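Local coordinates for putative cytoplasmic protein (Salmonella enterica subsp. enterica serovar Typhimurium, PDB 4IQN) that is of unknown function, a putative cytoplasmic protein of a domain family to which no function has been assigned, at residues A[6-9]-A[10-14]; A[72-75]-A[76-79]; A[105-108]-A[109-113]. One frame throughout, in Å; residues are numbered along the deposited sequence.

Contact 1 (A[6-9]-A[10-14]); sequences ISLT and NLIEL
Thr9 O is gripped by two donors, the backbone N of Glu13 at 3.2 Å and a water that donates a hydrogen bond to it at 2.6 Å. This is the first turn of helix 8-18, with Ser7 as its N-cap. The water also donates to Glu13 OE2 at 2.7 Å, so Glu13 reaches the carbonyl one turn back both through its own N-H and through its carboxylate by way of the water. A chi1 of -66° brings its CG to 3.6 Å from Thr9 O, and the bend at chi2 (-49°) then swings the carboxylate toward the water; OE2 also has Lys16 as a long, weak ion partner.

At the N terminus of the helix, Ser7 OG accepts from Asn10 N at 3.0 Å, with the N-H pointing nearly straight at the oxygen. The hydroxyl is placed for this by a chi1 of 69°, which sets OG between the backbone N and the carbonyl carbon of its own residue. It thereby supplies an acceptor to an N-H of the first turn. The next N-H, that of Leu11, goes to Ser7 O, and this carbonyl has a second hydrogen bond with Tyr171 OH of helix 166-174. Cap and neighbouring helix thus meet at one residue.

On another flank the contacts are apolar. The methyl CD1 of Leu8 loosely touches the methyl CD2 of Leu11 and the methylene CG1 of Ile12, each at 4.4 Å. Leu11 itself is buried against Val167 and Tyr171, while Ile12 leans on Ala57 and Leu58. Ile12 also binds the turn through its backbone: its N-H meets Leu8 O at 3.0 Å, nearly along the C=O axis, and its CG1 lies 3.4 Å from that same oxygen.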
loop_
_atom_site.group_PDB
_atom_site.type_symbol
_atom_site.label_atom_id
_atom_site.label_comp_id
_atom_site.label_asym_id
_atom_site.label_seq_id
_atom_site.Cartn_x
_atom_site.Cartn_y
_atom_site.Cartn_z
ATOM N N ILE A 6 -5.819 -17.371 10.046
ATOM C CA ILE A 6 -5.437 -16.064 9.493
ATOM C C ILE A 6 -6.192 -15.676 8.217
ATOM O O ILE A 6 -5.705 -14.867 7.357
ATOM C CB ILE A 6 -3.921 -15.958 9.324
ATOM C CG1 ILE A 6 -3.344 -17.239 8.735
ATOM C CG2 ILE A 6 -3.286 -15.682 10.690
ATOM C CD1 ILE A 6 -3.480 -17.358 7.233
ATOM N N SER A 7 -7.400 -16.218 8.123
ATOM C CA SER A 7 -8.306 -15.918 7.023
ATOM C C SER A 7 -8.729 -14.448 6.984
ATOM O O SER A 7 -8.707 -13.715 7.962
ATOM C CB SER A 7 -9.571 -16.773 7.141
ATOM O OG SER A 7 -10.344 -16.354 8.263
ATOM N N LEU A 8 -9.163 -14.022 5.816
ATOM C CA LEU A 8 -9.721 -12.707 5.693
ATOM C C LEU A 8 -10.975 -12.514 6.589
ATOM O O LEU A 8 -11.163 -11.461 7.213
ATOM C CB LEU A 8 -10.004 -12.453 4.215
ATOM C CG LEU A 8 -10.473 -11.086 3.851
ATOM C CD1 LEU A 8 -9.578 -10.005 4.441
ATOM C CD2 LEU A 8 -10.540 -11.058 2.322
ATOM N N THR A 9 -11.805 -13.548 6.696
ATOM C CA THR A 9 -13.039 -13.470 7.497
ATOM C C THR A 9 -12.692 -13.192 8.949
ATOM O O THR A 9 -13.297 -12.317 9.589
ATOM C CB THR A 9 -13.876 -14.761 7.401
ATOM O OG1 THR A 9 -14.426 -14.860 6.088
ATOM C CG2 THR A 9 -15.033 -14.747 8.393
ATOM N N ASN A 10 -11.715 -13.940 9.457
ATOM C CA ASN A 10 -11.235 -13.747 10.808
ATOM C C ASN A 10 -10.668 -12.331 10.981
ATOM O O ASN A 10 -10.941 -11.659 11.988
ATOM C CB ASN A 10 -10.212 -14.845 11.193
ATOM C CG ASN A 10 -10.828 -16.259 11.302
ATOM O OD1 ASN A 10 -10.109 -17.246 11.485
ATOM N ND2 ASN A 10 -12.139 -16.367 11.191
ATOM N N LEU A 11 -9.903 -11.857 9.998
ATOM C CA LEU A 11 -9.320 -10.527 10.063
ATOM C C LEU A 11 -10.396 -9.435 10.206
ATOM O O LEU A 11 -10.284 -8.542 11.040
ATOM C CB LEU A 11 -8.414 -10.251 8.875
ATOM C CG LEU A 11 -7.770 -8.860 8.866
ATOM C CD1 LEU A 11 -7.017 -8.577 10.164
ATOM C CD2 LEU A 11 -6.834 -8.808 7.689
ATOM N N ILE A 12 -11.452 -9.528 9.423
ATOM C CA ILE A 12 -12.493 -8.532 9.493
ATOM C C ILE A 12 -13.187 -8.529 10.867
ATOM O O ILE A 12 -13.457 -7.454 11.408
ATOM C CB ILE A 12 -13.500 -8.688 8.346
ATOM C CG1 ILE A 12 -12.807 -8.474 6.971
ATOM C CG2 ILE A 12 -14.634 -7.710 8.537
ATOM C CD1 ILE A 12 -12.339 -7.061 6.713
ATOM N N GLU A 13 -13.436 -9.702 11.453
ATOM C CA GLU A 13 -13.973 -9.741 12.812
ATOM C C GLU A 13 -13.070 -9.000 13.794
ATOM O O GLU A 13 -13.569 -8.307 14.698
ATOM C CB GLU A 13 -14.211 -11.185 13.321
ATOM C CG GLU A 13 -15.307 -11.944 12.573
ATOM C CD GLU A 13 -16.612 -11.157 12.428
ATOM O OE1 GLU A 13 -17.340 -11.005 13.425
ATOM O OE2 GLU A 13 -16.925 -10.687 11.311
ATOM N N LEU A 14 -11.759 -9.164 13.651
ATOM C CA LEU A 14 -10.817 -8.448 14.499
ATOM C C LEU A 14 -10.820 -6.949 14.187
ATOM O O LEU A 14 -10.765 -6.132 15.089
ATOM C CB LEU A 14 -9.421 -9.063 14.391
ATOM C CG LEU A 14 -9.330 -10.539 14.811
ATOM C CD1 LEU A 14 -8.021 -11.142 14.330
ATOM C CD2 LEU A 14 -9.498 -10.704 16.314
HETATM O O HOH W 1 -15.665 -11.382 9.032
#

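Contact 2 (A[72-75]-A[76-79]); sequences PVIE and TLQK
The side-chain amide of Gln78 meets Ile74 with its edge: NE2 donates to Ile74 O at 2.8 Å, almost perfectly straight, and the oxygen lies practically in the amide plane. Seen from the acceptor the fit is different, because NE2 stands above the carbonyl plane of Ile74, 42° out of it. The other face of that same peptide group is taken by Leu77, whose CG packs 3.5 Å from Ile74 O. The Ile74 carbonyl is therefore held between an amide N-H on one face and a leucine on the other.

Gln78 gets there with an extended chain beyond CG, running back along the turn. NE2 has a second acceptor in Arg63 O, so its two bonds fix the rotation of the amide and join this turn to an earlier part of the chain. The side chain of Ile74 crosses that of Gln78 at a slant, its CG1 approaching NE2.

The side chains of Ile74 and Leu77 run alongside each other in the same direction, with Leu77 CD2 3.6 Å from Ile74 CB. Leu77 has CG between its backbone N and carbonyl carbon (chi1 66°), which turns the branch back over Ile74. Both residues are buried, and Leu77 goes on to touch Ile126 of strand 124-128. Thr76 OG1 bonds to Asp129 OD1, just past that strand.

Gln78 N reaches Glu75 O at 3.1 Å, and Lys79 N reaches Thr76 O at 3.0 Å. Two such overlapping i-to-i+3 bonds are characteristic of consecutive beta turns, here packed beside the antiparallel sheet.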
loop_
_atom_site.group_PDB
_atom_site.type_symbol
_atom_site.label_atom_id
_atom_site.label_comp_id
_atom_site.label_asym_id
_atom_site.label_seq_id
_atom_site.Cartn_x
_atom_site.Cartn_y
_atom_site.Cartn_z
ATOM N N PRO A 72 -6.243 6.138 10.515
ATOM C CA PRO A 72 -6.834 5.485 9.358
ATOM C C PRO A 72 -5.909 4.475 8.675
ATOM O O PRO A 72 -4.731 4.414 9.001
ATOM C CB PRO A 72 -7.165 6.653 8.426
ATOM C CG PRO A 72 -6.206 7.729 8.781
ATOM C CD PRO A 72 -5.997 7.575 10.262
ATOM N N VAL A 73 -6.463 3.692 7.748
ATOM C CA VAL A 73 -5.715 2.702 6.975
ATOM C C VAL A 73 -5.926 2.873 5.475
ATOM O O VAL A 73 -4.976 2.758 4.662
ATOM C CB VAL A 73 -6.156 1.302 7.347
ATOM C CG1 VAL A 73 -5.410 0.242 6.535
ATOM C CG2 VAL A 73 -6.012 1.057 8.843
ATOM N N ILE A 74 -7.184 3.116 5.106
ATOM C CA ILE A 74 -7.558 3.145 3.701
ATOM C C ILE A 74 -8.153 4.483 3.294
ATOM O O ILE A 74 -8.977 4.540 2.407
ATOM C CB ILE A 74 -8.542 2.001 3.407
ATOM C CG1 ILE A 74 -9.753 2.060 4.346
ATOM C CG2 ILE A 74 -7.868 0.646 3.567
ATOM C CD1 ILE A 74 -10.860 1.131 3.926
ATOM N N GLU A 75 -7.728 5.564 3.941
ATOM C CA GLU A 75 -8.269 6.896 3.663
ATOM C C GLU A 75 -7.731 7.500 2.369
ATOM O O GLU A 75 -8.495 7.909 1.484
ATOM C CB GLU A 75 -7.983 7.820 4.825
ATOM C CG GLU A 75 -8.520 9.222 4.698
ATOM C CD GLU A 75 -8.269 9.976 5.966
ATOM O OE1 GLU A 75 -7.194 10.577 6.071
ATOM O OE2 GLU A 75 -9.105 9.904 6.872
ATOM N N THR A 76 -6.421 7.568 2.265
ATOM C CA THR A 76 -5.762 8.230 1.152
ATOM C C THR A 76 -6.154 7.630 -0.209
ATOM O O THR A 76 -6.317 8.366 -1.216
ATOM C CB THR A 76 -4.229 8.159 1.342
ATOM O OG1 THR A 76 -3.859 8.904 2.522
ATOM C CG2 THR A 76 -3.496 8.716 0.140
ATOM N N LEU A 77 -6.290 6.312 -0.254
ATOM C CA LEU A 77 -6.503 5.630 -1.528
ATOM C C LEU A 77 -7.826 6.054 -2.147
ATOM O O LEU A 77 -8.005 5.997 -3.386
ATOM C CB LEU A 77 -6.438 4.121 -1.363
ATOM C CG LEU A 77 -7.515 3.430 -0.534
ATOM C CD1 LEU A 77 -8.753 3.071 -1.374
ATOM C CD2 LEU A 77 -6.914 2.186 0.148
ATOM N N GLN A 78 -8.757 6.489 -1.313
ATOM C CA GLN A 78 -10.089 6.884 -1.832
ATOM C C GLN A 78 -10.033 8.192 -2.653
ATOM O O GLN A 78 -10.923 8.469 -3.447
ATOM C CB GLN A 78 -11.121 6.942 -0.689
ATOM C CG GLN A 78 -11.232 5.575 -0.014
ATOM C CD GLN A 78 -12.187 5.509 1.133
ATOM O OE1 GLN A 78 -13.362 5.821 0.995
ATOM N NE2 GLN A 78 -11.706 5.036 2.269
ATOM N N LYS A 79 -8.982 8.978 -2.450
ATOM C CA LYS A 79 -8.726 10.165 -3.214
ATOM C C LYS A 79 -8.353 9.814 -4.664
ATOM O O LYS A 79 -8.360 10.703 -5.517
ATOM C CB LYS A 79 -7.617 11.004 -2.557
ATOM C CG LYS A 79 -8.015 11.721 -1.246
ATOM C CD LYS A 79 -6.792 12.357 -0.553
ATOM C CE LYS A 79 -7.117 12.819 0.867
ATOM N NZ LYS A 79 -6.252 13.944 1.309
#

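Contact 3 (A[105-108]-A[109-113]); sequences SGID and IEDLM
Asp108 O receives the N-H of Asp111 at 3.0 Å, and Ile109 O receives that of Leu112, giving two overlapping i-to-i+3 turns. The first bond is bent, with the N-H approaching from above the carbonyl plane. Ahead of it the chain makes an ST turn: Ser105 OG accepts from Ile107 N at 3.1 Å, and Gly106 between them takes a positive phi of 74°.

Among the side chains, Ile107 and Leu112 cross at about a right angle, CG2 of Ile107 resting 3.7 Å from CD1 of Leu112. Leu112 is buried, leaning also on Tyr97 of helix 93-99 and on Leu220, while Ile107 reaches Leu223. Asp111 CB packs beside Asp108 O. A water accepts from Asp108 N at 2.9 Å and donates to Asp111 OD2, bridging the start of the turn to its fourth residue. Glu110 is bent at chi2 (84°), which brings OE1 within 3.4 Å of Asp108 CB.

Three acids therefore gather on this exposed turn. Asp108 OD2 lies 4.8 Å from both Glu110 OE1 and Asp111 OD2, which may disfavour full ionisation and raise their pKa values a little, although the side chains are exposed and water would weaken the effect.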
loop_
_atom_site.group_PDB
_atom_site.type_symbol
_atom_site.label_atom_id
_atom_site.label_comp_id
_atom_site.label_asym_id
_atom_site.label_seq_id
_atom_site.Cartn_x
_atom_site.Cartn_y
_atom_site.Cartn_z
ATOM N N SER A 105 14.216 22.545 1.370
ATOM C CA SER A 105 15.030 23.253 0.376
ATOM C C SER A 105 14.433 24.556 -0.087
ATOM O O SER A 105 15.154 25.368 -0.640
ATOM C CB SER A 105 15.270 22.387 -0.873
ATOM O OG SER A 105 14.056 22.189 -1.598
ATOM N N GLY A 106 13.118 24.727 0.076
ATOM C CA GLY A 106 12.395 25.865 -0.504
ATOM C C GLY A 106 12.175 25.772 -2.013
ATOM O O GLY A 106 11.731 26.748 -2.643
ATOM N N ILE A 107 12.469 24.610 -2.587
ATOM C CA ILE A 107 12.259 24.334 -4.001
ATOM C C ILE A 107 11.011 23.506 -4.081
ATOM O O ILE A 107 10.926 22.474 -3.419
ATOM C CB ILE A 107 13.430 23.534 -4.606
ATOM C CG1 ILE A 107 14.731 24.274 -4.323
ATOM C CG2 ILE A 107 13.196 23.274 -6.091
ATOM C CD1 ILE A 107 15.694 24.352 -5.469
ATOM N N ASP A 108 10.047 23.972 -4.875
ATOM C CA ASP A 108 8.792 23.255 -5.109
ATOM C C ASP A 108 9.080 21.932 -5.815
ATOM O O ASP A 108 9.833 21.893 -6.805
ATOM C CB ASP A 108 7.825 24.099 -5.980
ATOM C CG ASP A 108 7.273 25.362 -5.245
ATOM O OD1 ASP A 108 7.176 25.359 -3.993
ATOM O OD2 ASP A 108 6.904 26.357 -5.927
ATOM N N ILE A 109 8.470 20.848 -5.320
ATOM C CA ILE A 109 8.683 19.522 -5.886
ATOM C C ILE A 109 8.440 19.510 -7.408
ATOM O O ILE A 109 9.157 18.852 -8.152
ATOM C CB ILE A 109 7.863 18.442 -5.141
ATOM C CG1 ILE A 109 8.310 17.039 -5.567
ATOM C CG2 ILE A 109 6.355 18.644 -5.358
ATOM C CD1 ILE A 109 7.760 15.920 -4.714
ATOM N N GLU A 110 7.444 20.276 -7.855
ATOM C CA GLU A 110 7.081 20.343 -9.279
ATOM C C GLU A 110 8.286 20.702 -10.152
ATOM O O GLU A 110 8.444 20.154 -11.233
ATOM C CB GLU A 110 5.937 21.340 -9.506
ATOM C CG GLU A 110 4.604 20.915 -8.874
ATOM C CD GLU A 110 4.417 21.260 -7.374
ATOM O OE1 GLU A 110 5.274 21.938 -6.747
ATOM O OE2 GLU A 110 3.376 20.828 -6.807
ATOM N N ASP A 111 9.146 21.589 -9.664
ATOM C CA ASP A 111 10.367 21.994 -10.392
ATOM C C ASP A 111 11.397 20.867 -10.541
ATOM O O ASP A 111 12.303 20.956 -11.386
ATOM C CB ASP A 111 11.041 23.203 -9.710
ATOM C CG ASP A 111 10.161 24.453 -9.706
ATOM O OD1 ASP A 111 9.126 24.506 -10.402
ATOM O OD2 ASP A 111 10.497 25.396 -8.986
ATOM N N LEU A 112 11.282 19.823 -9.725
ATOM C CA LEU A 112 12.278 18.743 -9.756
ATOM C C LEU A 112 11.733 17.369 -10.200
ATOM O O LEU A 112 12.460 16.367 -10.174
ATOM C CB LEU A 112 12.992 18.685 -8.404
ATOM C CG LEU A 112 13.985 19.855 -8.206
ATOM C CD1 LEU A 112 14.509 19.872 -6.786
ATOM C CD2 LEU A 112 15.160 19.805 -9.180
HETATM N N MSE A 113 10.479 17.347 -10.663
HETATM C CA MSE A 113 9.837 16.147 -11.201
HETATM C C MSE A 113 10.528 15.675 -12.452
HETATM O O MSE A 113 10.938 16.513 -13.260
HETATM C CB MSE A 113 8.323 16.341 -11.342
HETATM C CG MSE A 113 7.710 16.393 -9.943
HETATM SE SE MSE A 113 7.536 14.640 -9.063
HETATM C CE MSE A 113 6.172 13.874 -10.244
HETATM O O HOH W 2 10.636 26.218 -6.601
#

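Overall arrangement
From the N terminus the three contacts follow in series, none nested in or crossing another, and each is closed within a few residues. Contact 1 opens helix 8-18 and sets it against helix 166-174. Contact 2, about 20 Å away between centres, forms turns in the long connection from strand 48-49 to strand 86-87 and joins that connection to strand 124-128 and the residue after it. Contact 3 turns the chain between helix 93-99 and strand 124-128, and packs on that helix and the C-terminal region. Contacts 1 and 3 lie on opposite sides of the chain's centre, about 43 Å apart between centres; contact 2 is the nearest of the three to the centre.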